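Local coordinates for tyrosine specific protein phosphatase (Trypanosoma cruzi, PDB 4AZ1) that removes phosphate from phosphotyrosine in protein substrates by hydrolysis, as a tyrosine-specific protein phosphatase of the classical family, at the interface of chains A and B. Coordinates in Å, arbitrary orientation; residue numbers count along the deposited sequence, not the author numbering. Chains: chain A/B, Tyrosine specific protein phosphatase.

The interface of chains A and B. Residues chain A 98-99, 102, 144-147; chain B 53, 272.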
loop_
_atom_site.group_PDB
_atom_site.type_symbol
_atom_site.label_atom_id
_atom_site.label_comp_id
_atom_site.label_asym_id
_atom_site.label_seq_id
_atom_site.Cartn_x
_atom_site.Cartn_y
_atom_site.Cartn_z
ATOM N N VAL A 98 -3.159 -0.775 -4.773
ATOM C CA VAL A 98 -3.089 -0.130 -3.459
ATOM C C VAL A 98 -2.427 -1.023 -2.407
ATOM O O VAL A 98 -1.483 -0.604 -1.738
ATOM C CB VAL A 98 -4.481 0.363 -2.998
ATOM C CG1 VAL A 98 -4.475 0.755 -1.513
ATOM C CG2 VAL A 98 -4.904 1.551 -3.862
ATOM N N GLN A 99 -2.872 -2.271 -2.313
ATOM C CA GLN A 99 -2.319 -3.169 -1.304
ATOM C C GLN A 99 -0.901 -3.637 -1.648
ATOM O O GLN A 99 -0.228 -4.257 -0.826
ATOM C CB GLN A 99 -3.251 -4.358 -1.055
ATOM C CG GLN A 99 -4.690 -3.959 -0.689
ATOM C CD GLN A 99 -4.815 -3.180 0.626
ATOM O OE1 GLN A 99 -3.862 -3.064 1.402
ATOM N NE2 GLN A 99 -6.011 -2.650 0.880
ATOM N N PRO A 102 2.956 -0.731 -0.659
ATOM C CA PRO A 102 4.039 -0.774 0.332
ATOM C C PRO A 102 5.205 -1.640 -0.157
ATOM O O PRO A 102 6.372 -1.285 0.079
ATOM C CB PRO A 102 3.375 -1.418 1.556
ATOM C CG PRO A 102 1.911 -1.140 1.398
ATOM C CD PRO A 102 1.665 -1.168 -0.084
ATOM N N ALA A 144 2.346 8.267 3.962
ATOM C CA ALA A 144 2.972 7.063 4.520
ATOM C C ALA A 144 2.214 5.777 4.158
ATOM O O ALA A 144 1.008 5.809 3.861
ATOM C CB ALA A 144 3.123 7.199 6.036
ATOM N N VAL A 145 2.935 4.655 4.141
ATOM C CA VAL A 145 2.299 3.345 4.078
ATOM C C VAL A 145 2.507 2.672 5.423
ATOM O O VAL A 145 3.498 2.930 6.122
ATOM C CB VAL A 145 2.817 2.461 2.920
ATOM C CG1 VAL A 145 2.357 3.010 1.566
ATOM C CG2 VAL A 145 4.349 2.315 2.971
ATOM N N SER A 146 1.553 1.843 5.814
ATOM C CA SER A 146 1.651 1.179 7.096
ATOM C C SER A 146 2.326 -0.183 6.918
ATOM O O SER A 146 3.005 -0.677 7.825
ATOM C CB SER A 146 0.263 1.021 7.702
ATOM O OG SER A 146 0.324 0.262 8.894
ATOM N N GLY A 147 2.135 -0.773 5.737
ATOM C CA GLY A 147 2.650 -2.099 5.441
ATOM C C GLY A 147 4.165 -2.174 5.443
ATOM O O GLY A 147 4.843 -1.151 5.329
ATOM N N ASP B 53 -2.243 2.883 2.200
ATOM C CA ASP B 53 -2.536 1.461 1.981
ATOM C C ASP B 53 -3.613 0.895 2.888
ATOM O O ASP B 53 -3.969 -0.288 2.759
ATOM C CB ASP B 53 -1.256 0.603 2.091
ATOM C CG ASP B 53 -0.551 0.753 3.443
ATOM O OD1 ASP B 53 -0.560 1.862 4.015
ATOM O OD2 ASP B 53 0.032 -0.244 3.931
ATOM N N GLN B 272 -1.175 -7.328 12.036
ATOM C CA GLN B 272 -0.275 -7.134 10.890
ATOM C C GLN B 272 0.957 -8.025 10.862
ATOM O O GLN B 272 1.285 -8.605 9.826
ATOM C CB GLN B 272 0.211 -5.680 10.824
ATOM C CG GLN B 272 -0.821 -4.663 10.384
ATOM C CD GLN B 272 -0.217 -3.271 10.209
ATOM O OE1 GLN B 272 -0.187 -2.466 11.148
ATOM N NE2 GLN B 272 0.271 -2.988 9.007
#
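The phosphotyrosine-recognition loop of chain B, in the KNRYLD motif of classical tyrosine phosphatases, presents B:Asp53 to the end of strand 142-145 and the turn after it in chain A. Its carboxylate spans two successive backbone amides. A:Ser146 N donates to B:Asp53 OD1 at 2.8 Å, with 163° at the hydrogen, and A:Gly147 N donates to B:Asp53 OD2, likewise at 2.8 Å. Both oxygens are met on their syn sides, and the two bonds together fix the rotation of the carboxylate. In this family the aspartate of the motif holds main-chain amides of the substrate peptide, which the A chain segment may therefore imitate. CG lies between the backbone N and carbonyl carbon of B:Asp53 (chi1 58°), a crowded rotamer that aims the carboxylate at the turn. One face of the carboxylate is covered by A:Val145, whose CB lies nearly above B:Asp53 CG at 3.8 Å. A:Pro102, at the start of helix 101-110, brings its ring CG up to B:Asp53 CB at 3.7 Å, an oblique approach from that same side. A looser bond comes from the Q-loop glutamine: B:Gln272 NE2 donates to A:Ser146 OG at 3.3 Å, the hydroxyl tilted 20° from the amide plane. A:Gln99 OE1 faces B:Asp53 O at 3.1 Å; two acceptors cannot pair, so this amide may be modelled flipped. The structure alone does not show that the dimer forms in solution.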